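Local coordinates for protein NADPH Quinone Oxidoreductase (Streptococcus mutans, PDB 4F8Y) that probably catalyses the NADPH-dependent reduction of quinones such as menadione, using bound FAD as its redox cofactor, at residues F79-M88 and Q139-L150. Numbering follows the deposited sequence.
Sequences FIFPIWWSGM and QDYGKVLKKQIL. With FAD (flavin-adenine dinucleotide), chain E; VK3 (menadione), chain H.
The ring of Y141 packs against I83 and S86 beside the flavin of FAD. This is the flavin-binding end of a flavodoxin-like fold. There the parallel strand 76-82 runs out into the loop 83-88, and the turn of 140-143 leads into helix 143-150.

Y141 can be followed outward. From CB the ring runs toward the isoalloxazine. I83 CG2 lies over one face of the ring, 3.9 Å from Y141 CE1, and CD1 meets I83 CG1 and CG2. CD2 and CE2 meet S86; Y141 CE2 is 3.7 Å from S86 OG. S86 CA makes an off-centre CH-pi contact on that same face. At the tip, Y141 OH accepts a hydrogen bond from FAD N3 at 2.7 Å. OH is also hydrogen-bonded to T130 OG1, and H128 meets the ring edge-to-face.

The backbone ties the two loops together. Y141 N donates to S86 O, while S86 N and W85 N donate to FAD O4 and N5. One short loop thus holds the flavin edge and the Y141 backbone at once. S86 OG is hydrogen-bonded to NE2 of Q148 of the second subunit.

With chi1 at -161°, CG points away from the backbone N of D140 and the carboxylate reaches the start of the helix. OD1 accepts from V144 N, from above the carboxylate plane, and weakly from G142 N, the N-cap residue. A water donates to D140 OD2 and accepts from M88 N, bridging the segments.

Further along, the contact is apolar. L145 CD2 lies over one face of F79 and 3.6 Å from F81 CE2. Both L150 methyls, CD1 and CD2, meet F79 CE2 at 3.9 Å. The M88 chain bends at chi3 (-79°), and its CE meets I149 CD1 tip to tip at 3.6 Å.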
ATOM      1  N   PHE A  79       4.411  -3.282 -14.008  1.00 11.55           N
ATOM      2  CA  PHE A  79       3.350  -3.195 -13.004  1.00 12.83           C
ATOM      3  C   PHE A  79       2.167  -2.370 -13.524  1.00 14.19           C
ATOM      4  O   PHE A  79       2.333  -1.210 -13.904  1.00 12.59           O
ATOM      5  CB  PHE A  79       3.873  -2.593 -11.699  1.00 11.82           C
ATOM      6  CG  PHE A  79       4.882  -3.457 -10.984  1.00 12.13           C
ATOM      7  CD1 PHE A  79       4.477  -4.396 -10.046  1.00 14.16           C
ATOM      8  CD2 PHE A  79       6.234  -3.327 -11.245  1.00 12.87           C
ATOM      9  CE1 PHE A  79       5.410  -5.188  -9.379  1.00 14.07           C
ATOM     10  CE2 PHE A  79       7.171  -4.120 -10.583  1.00 12.50           C
ATOM     11  CZ  PHE A  79       6.754  -5.047  -9.652  1.00 12.36           C
ATOM     12  N   ILE A  80       0.980  -2.977 -13.544  1.00 13.12           N
ATOM     13  CA  ILE A  80      -0.240  -2.284 -13.969  1.00 12.47           C
ATOM     14  C   ILE A  80      -1.267  -2.225 -12.835  1.00 12.15           C
ATOM     15  O   ILE A  80      -1.753  -3.261 -12.382  1.00 13.63           O
ATOM     16  CB  ILE A  80      -0.896  -2.982 -15.193  1.00 14.43           C
ATOM     17  CG1 ILE A  80       0.067  -3.010 -16.383  1.00 12.98           C
ATOM     18  CG2 ILE A  80      -2.222  -2.293 -15.566  1.00 11.71           C
ATOM     19  CD1 ILE A  80      -0.409  -3.880 -17.524  1.00 14.37           C
ATOM     20  N   PHE A  81      -1.613  -1.020 -12.385  1.00 12.12           N
ATOM     21  CA  PHE A  81      -2.585  -0.877 -11.296  1.00 15.15           C
ATOM     22  C   PHE A  81      -3.269   0.494 -11.215  1.00 14.33           C
ATOM     23  O   PHE A  81      -2.685   1.501 -11.632  1.00 13.27           O
ATOM     24  CB  PHE A  81      -1.945  -1.239  -9.936  1.00 14.87           C
ATOM     25  CG  PHE A  81      -0.759  -0.383  -9.559  1.00 13.05           C
ATOM     26  CD1 PHE A  81      -0.930   0.792  -8.846  1.00 14.14           C
ATOM     27  CD2 PHE A  81       0.529  -0.770  -9.895  1.00 13.14           C
ATOM     28  CE1 PHE A  81       0.167   1.574  -8.494  1.00 14.75           C
ATOM     29  CE2 PHE A  81       1.624   0.004  -9.541  1.00 12.58           C
ATOM     30  CZ  PHE A  81       1.443   1.178  -8.842  1.00 12.85           C
ATOM     31  N   PRO A  82      -4.509   0.529 -10.674  1.00 15.52           N
ATOM     32  CA  PRO A  82      -5.151   1.808 -10.336  1.00 14.70           C
ATOM     33  C   PRO A  82      -4.555   2.357  -9.049  1.00 14.79           C
ATOM     34  O   PRO A  82      -4.184   1.580  -8.167  1.00 14.65           O
ATOM     35  CB  PRO A  82      -6.617   1.433 -10.064  1.00 12.72           C
ATOM     36  CG  PRO A  82      -6.697  -0.054 -10.070  1.00 14.05           C
ATOM     37  CD  PRO A  82      -5.318  -0.628 -10.250  1.00 15.82           C
ATOM     38  N   ILE A  83      -4.466   3.676  -8.943  1.00 13.69           N
ATOM     39  CA  ILE A  83      -4.128   4.304  -7.679  1.00 13.95           C
ATOM     40  C   ILE A  83      -5.327   4.197  -6.733  1.00 15.51           C
ATOM     41  O   ILE A  83      -6.411   4.691  -7.050  1.00 16.25           O
ATOM     42  CB  ILE A  83      -3.754   5.787  -7.871  1.00 13.37           C
ATOM     43  CG1 ILE A  83      -2.416   5.903  -8.599  1.00 15.04           C
ATOM     44  CG2 ILE A  83      -3.674   6.501  -6.529  1.00 14.54           C
ATOM     45  CD1 ILE A  83      -1.304   5.098  -7.957  1.00 15.06           C
ATOM     46  N   TRP A  84      -5.142   3.524  -5.596  1.00 12.47           N
ATOM     47  CA  TRP A  84      -6.145   3.537  -4.524  1.00 14.16           C
ATOM     48  C   TRP A  84      -5.547   4.189  -3.275  1.00 15.09           C
ATOM     49  O   TRP A  84      -4.532   3.726  -2.736  1.00 13.03           O
ATOM     50  CB  TRP A  84      -6.653   2.125  -4.176  1.00 13.94           C
ATOM     51  CG  TRP A  84      -7.463   1.438  -5.249  1.00 15.33           C
ATOM     52  CD1 TRP A  84      -7.970   1.992  -6.392  1.00 15.22           C
ATOM     53  CD2 TRP A  84      -7.877   0.068  -5.249  1.00 14.57           C
ATOM     54  NE1 TRP A  84      -8.662   1.043  -7.111  1.00 13.05           N
ATOM     55  CE2 TRP A  84      -8.622  -0.143  -6.429  1.00 15.86           C
ATOM     56  CE3 TRP A  84      -7.688  -1.003  -4.367  1.00 15.19           C
ATOM     57  CZ2 TRP A  84      -9.172  -1.385  -6.752  1.00 17.44           C
ATOM     58  CZ3 TRP A  84      -8.239  -2.232  -4.683  1.00 15.89           C
ATOM     59  CH2 TRP A  84      -8.970  -2.414  -5.867  1.00 15.71           C
ATOM     60  N   TRP A  85      -6.172   5.272  -2.822  1.00 14.44           N
ATOM     61  CA  TRP A  85      -5.642   6.043  -1.697  1.00 14.01           C
ATOM     62  C   TRP A  85      -4.137   6.340  -1.804  1.00 14.55           C
ATOM     63  O   TRP A  85      -3.359   6.022  -0.903  1.00 14.51           O
ATOM     64  CB  TRP A  85      -6.017   5.377  -0.372  1.00 14.69           C
ATOM     65  CG  TRP A  85      -7.506   5.380  -0.165  1.00 15.04           C
ATOM     66  CD1 TRP A  85      -8.354   4.315  -0.266  1.00 14.55           C
ATOM     67  CD2 TRP A  85      -8.324   6.518   0.140  1.00 15.59           C
ATOM     68  NE1 TRP A  85      -9.648   4.715  -0.024  1.00 16.34           N
ATOM     69  CE2 TRP A  85      -9.657   6.062   0.230  1.00 17.09           C
ATOM     70  CE3 TRP A  85      -8.057   7.875   0.354  1.00 15.59           C
ATOM     71  CZ2 TRP A  85     -10.720   6.916   0.529  1.00 16.90           C
ATOM     72  CZ3 TRP A  85      -9.114   8.720   0.647  1.00 18.46           C
ATOM     73  CH2 TRP A  85     -10.429   8.237   0.734  1.00 18.50           C
ATOM     74  N   SER A  86      -3.758   6.947  -2.934  1.00 16.09           N
ATOM     75  CA  SER A  86      -2.408   7.453  -3.195  1.00 14.32           C
ATOM     76  C   SER A  86      -1.353   6.377  -3.463  1.00 15.64           C
ATOM     77  O   SER A  86      -0.183   6.697  -3.661  1.00 16.59           O
ATOM     78  CB  SER A  86      -1.953   8.350  -2.047  1.00 14.98           C
ATOM     79  OG  SER A  86      -2.955   9.298  -1.735  1.00 15.87           O
ATOM     80  N   GLY A  87      -1.757   5.108  -3.469  1.00 13.92           N
ATOM     81  CA  GLY A  87      -0.806   4.034  -3.683  1.00 14.91           C
ATOM     82  C   GLY A  87      -1.355   2.720  -4.207  1.00 13.57           C
ATOM     83  O   GLY A  87      -2.444   2.648  -4.769  1.00 13.75           O
ATOM     84  N   MET A  88      -0.576   1.665  -4.020  1.00 13.17           N
ATOM     85  CA  MET A  88      -0.925   0.367  -4.561  1.00 13.11           C
ATOM     86  C   MET A  88      -2.154  -0.188  -3.864  1.00 13.97           C
ATOM     87  O   MET A  88      -2.294  -0.030  -2.652  1.00 13.41           O
ATOM     88  CB  MET A  88       0.237  -0.605  -4.372  1.00 13.19           C
ATOM     89  CG  MET A  88       1.495  -0.232  -5.119  1.00 11.75           C
ATOM     90  SD  MET A  88       2.811  -1.383  -4.710  1.00 12.55           S
ATOM     91  CE  MET A  88       3.323  -0.749  -3.106  1.00 12.79           C
ATOM     92  N   GLN A 139       2.252  12.874  -2.199  1.00 16.28           N
ATOM     93  CA  GLN A 139       2.978  11.711  -1.706  1.00 16.13           C
ATOM     94  C   GLN A 139       2.610  10.473  -2.524  1.00 18.27           C
ATOM     95  O   GLN A 139       1.437  10.268  -2.870  1.00 15.28           O
ATOM     96  CB  GLN A 139       2.663  11.479  -0.228  1.00 16.38           C
ATOM     97  CG  GLN A 139       3.074  12.631   0.653  1.00 15.33           C
ATOM     98  CD  GLN A 139       4.565  12.701   0.810  1.00 16.54           C
ATOM     99  OE1 GLN A 139       5.187  11.744   1.242  1.00 18.26           O
ATOM    100  NE2 GLN A 139       5.155  13.835   0.455  1.00 18.43           N
ATOM    101  N   ASP A 140       3.623   9.663  -2.836  1.00 17.36           N
ATOM    102  CA  ASP A 140       3.448   8.381  -3.522  1.00 15.21           C
ATOM    103  C   ASP A 140       2.883   8.536  -4.943  1.00 16.95           C
ATOM    104  O   ASP A 140       3.557   9.080  -5.826  1.00 17.85           O
ATOM    105  CB  ASP A 140       2.603   7.423  -2.676  1.00 14.66           C
ATOM    106  CG  ASP A 140       2.756   5.980  -3.098  1.00 13.44           C
ATOM    107  OD1 ASP A 140       3.420   5.725  -4.122  1.00 14.04           O
ATOM    108  OD2 ASP A 140       2.209   5.099  -2.411  1.00 13.55           O
ATOM    109  N   TYR A 141       1.656   8.069  -5.170  1.00 16.96           N
ATOM    110  CA  TYR A 141       1.121   7.970  -6.537  1.00 16.62           C
ATOM    111  C   TYR A 141       2.084   7.239  -7.487  1.00 16.87           C
ATOM    112  O   TYR A 141       2.359   7.705  -8.601  1.00 18.85           O
ATOM    113  CB  TYR A 141       0.762   9.350  -7.099  1.00 15.45           C
ATOM    114  CG  TYR A 141      -0.598   9.846  -6.672  1.00 15.47           C
ATOM    115  CD1 TYR A 141      -1.671   9.838  -7.555  1.00 14.64           C
ATOM    116  CD2 TYR A 141      -0.814  10.320  -5.388  1.00 15.20           C
ATOM    117  CE1 TYR A 141      -2.923  10.291  -7.168  1.00 15.36           C
ATOM    118  CE2 TYR A 141      -2.060  10.772  -4.993  1.00 17.02           C
ATOM    119  CZ  TYR A 141      -3.109  10.752  -5.888  1.00 15.40           C
ATOM    120  OH  TYR A 141      -4.344  11.202  -5.498  1.00 20.22           O
ATOM    121  N   GLY A 142       2.579   6.085  -7.043  1.00 15.34           N
ATOM    122  CA  GLY A 142       3.509   5.293  -7.832  1.00 14.48           C
ATOM    123  C   GLY A 142       4.970   5.605  -7.562  1.00 14.95           C
ATOM    124  O   GLY A 142       5.843   4.818  -7.918  1.00 15.41           O
ATOM    125  N   LYS A 143       5.229   6.753  -6.934  1.00 14.90           N
ATOM    126  CA  LYS A 143       6.587   7.173  -6.591  1.00 15.69           C
ATOM    127  C   LYS A 143       7.235   6.334  -5.480  1.00 13.09           C
ATOM    128  O   LYS A 143       8.450   6.174  -5.461  1.00 15.84           O
ATOM    129  CB  LYS A 143       6.638   8.670  -6.241  1.00 14.63           C
ATOM    130  CG  LYS A 143       6.386   9.594  -7.419  1.00 15.39           C
ATOM    131  CD  LYS A 143       6.578  11.057  -7.037  1.00 19.04           C
ATOM    132  CE  LYS A 143       5.472  11.547  -6.107  1.00 20.64           C
ATOM    133  NZ  LYS A 143       5.583  12.997  -5.795  1.00 23.95           N
ATOM    134  N   VAL A 144       6.442   5.807  -4.554  1.00 12.32           N
ATOM    135  CA  VAL A 144       6.991   4.917  -3.531  1.00 13.71           C
ATOM    136  C   VAL A 144       7.540   3.632  -4.169  1.00 13.06           C
ATOM    137  O   VAL A 144       8.705   3.298  -3.986  1.00 12.80           O
ATOM    138  CB  VAL A 144       5.967   4.601  -2.396  1.00 12.00           C
ATOM    139  CG1 VAL A 144       6.408   3.399  -1.578  1.00 11.21           C
ATOM    140  CG2 VAL A 144       5.773   5.817  -1.500  1.00 12.63           C
ATOM    141  N   LEU A 145       6.703   2.927  -4.927  1.00 13.39           N
ATOM    142  CA  LEU A 145       7.116   1.708  -5.637  1.00 13.70           C
ATOM    143  C   LEU A 145       8.352   1.910  -6.530  1.00 12.74           C
ATOM    144  O   LEU A 145       9.277   1.105  -6.513  1.00 11.81           O
ATOM    145  CB  LEU A 145       5.951   1.148  -6.463  1.00 13.76           C
ATOM    146  CG  LEU A 145       6.186  -0.128  -7.280  1.00 13.98           C
ATOM    147  CD1 LEU A 145       6.458  -1.312  -6.361  1.00 13.09           C
ATOM    148  CD2 LEU A 145       4.986  -0.417  -8.196  1.00 11.04           C
ATOM    149  N   LYS A 146       8.366   2.982  -7.310  1.00 12.78           N
ATOM    150  CA  LYS A 146       9.532   3.312  -8.114  1.00 12.90           C
ATOM    151  C   LYS A 146      10.774   3.640  -7.284  1.00 14.39           C
ATOM    152  O   LYS A 146      11.837   3.047  -7.474  1.00 15.33           O
ATOM    153  CB  LYS A 146       9.241   4.502  -9.032  1.00 15.47           C
ATOM    154  CG  LYS A 146      10.518   5.097  -9.612  1.00 16.29           C
ATOM    155  CD  LYS A 146      10.281   5.887 -10.883  1.00 16.35           C
ATOM    156  CE  LYS A 146      11.605   6.265 -11.522  1.00 14.35           C
ATOM    157  NZ  LYS A 146      11.417   7.309 -12.552  1.00 15.55           N
ATOM    158  N   LYS A 147      10.638   4.609  -6.383  1.00 14.99           N
ATOM    159  CA  LYS A 147      11.791   5.191  -5.693  1.00 15.21           C
ATOM    160  C   LYS A 147      12.196   4.469  -4.409  1.00 15.00           C
ATOM    161  O   LYS A 147      13.384   4.367  -4.096  1.00 15.36           O
ATOM    162  CB  LYS A 147      11.540   6.677  -5.388  1.00 13.84           C
ATOM    163  CG  LYS A 147      11.139   7.498  -6.593  1.00 18.30           C
ATOM    164  N   GLN A 148      11.215   3.978  -3.657  1.00 14.96           N
ATOM    165  CA  GLN A 148      11.497   3.437  -2.329  1.00 14.11           C
ATOM    166  C   GLN A 148      11.276   1.926  -2.178  1.00 14.26           C
ATOM    167  O   GLN A 148      11.483   1.367  -1.097  1.00 16.49           O
ATOM    168  CB  GLN A 148      10.739   4.243  -1.271  1.00 14.08           C
ATOM    169  CG  GLN A 148      11.198   5.694  -1.250  1.00 13.49           C
ATOM    170  CD  GLN A 148      10.350   6.593  -0.394  1.00 15.92           C
ATOM    171  OE1 GLN A 148      10.403   7.816  -0.535  1.00 16.42           O
ATOM    172  NE2 GLN A 148       9.567   6.004   0.505  1.00 13.95           N
ATOM    173  N   ILE A 149      10.864   1.277  -3.264  1.00 12.43           N
ATOM    174  CA  ILE A 149      10.749  -0.176  -3.303  1.00 12.41           C
ATOM    175  C   ILE A 149      11.685  -0.775  -4.362  1.00 13.72           C
ATOM    176  O   ILE A 149      12.682  -1.416  -4.032  1.00 13.07           O
ATOM    177  CB  ILE A 149       9.296  -0.641  -3.569  1.00 12.72           C
ATOM    178  CG1 ILE A 149       8.324   0.010  -2.577  1.00 11.82           C
ATOM    179  CG2 ILE A 149       9.201  -2.161  -3.497  1.00 11.41           C
ATOM    180  CD1 ILE A 149       6.880  -0.421  -2.754  1.00 11.67           C
ATOM    181  N   LEU A 150      11.371  -0.546  -5.632  1.00 14.12           N
ATOM    182  CA  LEU A 150      12.097  -1.198  -6.717  1.00 13.11           C
ATOM    183  C   LEU A 150      13.565  -0.781  -6.751  1.00 12.35           C
ATOM    184  O   LEU A 150      14.446  -1.622  -6.890  1.00 14.25           O
ATOM    185  CB  LEU A 150      11.400  -0.974  -8.073  1.00 13.67           C
ATOM    186  CG  LEU A 150       9.962  -1.513  -8.234  1.00 12.00           C
ATOM    187  CD1 LEU A 150       9.346  -1.090  -9.556  1.00 12.25           C
ATOM    188  CD2 LEU A 150       9.882  -3.029  -8.073  1.00 14.20           C
TER
HETATM  189  PA  FAD E 201     -12.858   1.821 -14.857  1.00 16.96           P
HETATM  190  O1A FAD E 201     -13.995   2.290 -13.765  1.00 21.09           O
HETATM  191  O2A FAD E 201     -12.891   0.369 -15.015  1.00 17.98           O
HETATM  192  O5B FAD E 201     -13.121   2.558 -16.290  1.00 23.89           O
HETATM  193  C5B FAD E 201     -12.926   3.944 -16.374  1.00 24.47           C
HETATM  194  C4B FAD E 201     -13.430   4.545 -17.675  1.00 23.72           C
HETATM  195  O4B FAD E 201     -12.797   4.059 -18.906  1.00 22.02           O
HETATM  196  C3B FAD E 201     -14.967   4.325 -17.982  1.00 24.43           C
HETATM  197  O3B FAD E 201     -15.772   5.429 -18.280  1.00 28.63           O
HETATM  198  C2B FAD E 201     -14.948   3.148 -18.939  1.00 24.44           C
HETATM  199  O2B FAD E 201     -16.151   2.801 -19.571  1.00 29.53           O
HETATM  200  C1B FAD E 201     -13.775   3.527 -19.753  1.00 23.76           C
HETATM  201  N9A FAD E 201     -13.225   2.475 -20.604  1.00 22.60           N
HETATM  202  C8A FAD E 201     -13.171   1.163 -20.357  1.00 22.03           C
HETATM  203  N7A FAD E 201     -12.546   0.551 -21.430  1.00 21.59           N
HETATM  204  C5A FAD E 201     -12.216   1.529 -22.340  1.00 22.01           C
HETATM  205  C6A FAD E 201     -11.591   1.483 -23.563  1.00 24.26           C
HETATM  206  N6A FAD E 201     -11.149   0.208 -24.105  1.00 22.91           N
HETATM  207  N1A FAD E 201     -11.394   2.609 -24.259  1.00 25.32           N
HETATM  208  C2A FAD E 201     -11.809   3.802 -23.765  1.00 22.30           C
HETATM  209  N3A FAD E 201     -12.428   3.843 -22.553  1.00 23.75           N
HETATM  210  C4A FAD E 201     -12.625   2.710 -21.850  1.00 21.62           C
HETATM  211  N1  FAD E 201      -7.784   8.299  -7.892  1.00 18.32           N
HETATM  212  C2  FAD E 201      -7.202   9.649  -7.445  1.00 19.09           C
HETATM  213  O2  FAD E 201      -6.550  10.382  -8.430  1.00 20.35           O
HETATM  214  N3  FAD E 201      -6.386   9.494  -6.133  1.00 20.98           N
HETATM  215  C4  FAD E 201      -6.885   8.554  -4.954  1.00 17.89           C
HETATM  216  O4  FAD E 201      -5.875   8.190  -4.073  1.00 17.79           O
HETATM  217  C4X FAD E 201      -7.711   7.340  -5.436  1.00 18.53           C
HETATM  218  N5  FAD E 201      -8.218   6.338  -4.503  1.00 15.72           N
HETATM  219  C5X FAD E 201      -9.185   5.337  -4.912  1.00 18.10           C
HETATM  220  C6  FAD E 201      -9.544   4.353  -3.958  1.00 17.20           C
HETATM  221  C7  FAD E 201     -10.444   3.384  -4.302  1.00 17.16           C
HETATM  222  C7M FAD E 201     -10.823   2.312  -3.284  1.00 15.51           C
HETATM  223  C8  FAD E 201     -10.984   3.374  -5.541  1.00 18.19           C
HETATM  224  C8M FAD E 201     -11.985   2.291  -5.931  1.00 18.61           C
HETATM  225  C9  FAD E 201     -10.634   4.329  -6.459  1.00 18.25           C
HETATM  226  C9A FAD E 201      -9.707   5.335  -6.112  1.00 19.01           C
HETATM  227  N10 FAD E 201      -9.352   6.322  -7.105  1.00 17.52           N
HETATM  228  C10 FAD E 201      -8.373   7.383  -6.834  1.00 17.92           C
HETATM  229  C1' FAD E 201      -9.817   6.178  -8.468  1.00 19.69           C
HETATM  230  C2' FAD E 201      -9.031   5.225  -9.369  1.00 18.50           C
HETATM  231  O2' FAD E 201      -7.649   5.470  -9.470  1.00 13.93           O
HETATM  232  C3' FAD E 201      -9.721   5.010 -10.700  1.00 17.69           C
HETATM  233  O3' FAD E 201     -11.036   4.554 -10.574  1.00 17.56           O
HETATM  234  C4' FAD E 201      -8.884   4.113 -11.592  1.00 16.96           C
HETATM  235  O4' FAD E 201      -7.532   4.441 -11.630  1.00 16.77           O
HETATM  236  C5' FAD E 201      -9.450   3.955 -12.984  1.00 18.05           C
HETATM  237  O5' FAD E 201      -9.025   2.782 -13.591  1.00 18.41           O
HETATM  238  P   FAD E 201     -10.150   1.592 -13.673  1.00 18.57           P
HETATM  239  O1P FAD E 201      -9.527   0.346 -14.549  1.00 15.67           O
HETATM  240  O2P FAD E 201     -10.531   1.175 -12.326  1.00 17.02           O
HETATM  241  O3P FAD E 201     -11.396   2.406 -14.385  1.00 21.61           O
HETATM  242  C1K VK3 H 202     -10.498   8.762  -3.559  1.00 22.78           C
HETATM  243  O1K VK3 H 202     -11.116   7.671  -2.937  1.00 24.44           O
HETATM  244  C2K VK3 H 202      -9.516   9.588  -2.797  1.00 24.08           C
HETATM  245  C3K VK3 H 202      -8.912  10.676  -3.401  1.00 26.01           C
HETATM  246  C4K VK3 H 202      -9.228  11.003  -4.747  1.00 27.60           C
HETATM  247  O4K VK3 H 202      -8.612  12.125  -5.334  1.00 32.94           O
HETATM  248  C5K VK3 H 202     -10.174  10.202  -5.482  1.00 26.91           C
HETATM  249  C6K VK3 H 202     -10.505  10.508  -6.828  1.00 28.71           C
HETATM  250  C7K VK3 H 202     -11.406   9.736  -7.517  1.00 26.18           C
HETATM  251  C8K VK3 H 202     -12.051   8.566  -6.862  1.00 22.36           C
HETATM  252  C9K VK3 H 202     -11.733   8.276  -5.566  1.00 23.86           C
HETATM  253  C10 VK3 H 202     -10.801   9.067  -4.850  1.00 23.65           C
HETATM  254  C11 VK3 H 202      -7.920  11.542  -2.623  1.00 24.90           C
HETATM  255  O   HOH W   1       2.109   2.279  -2.660  1.00 12.32           O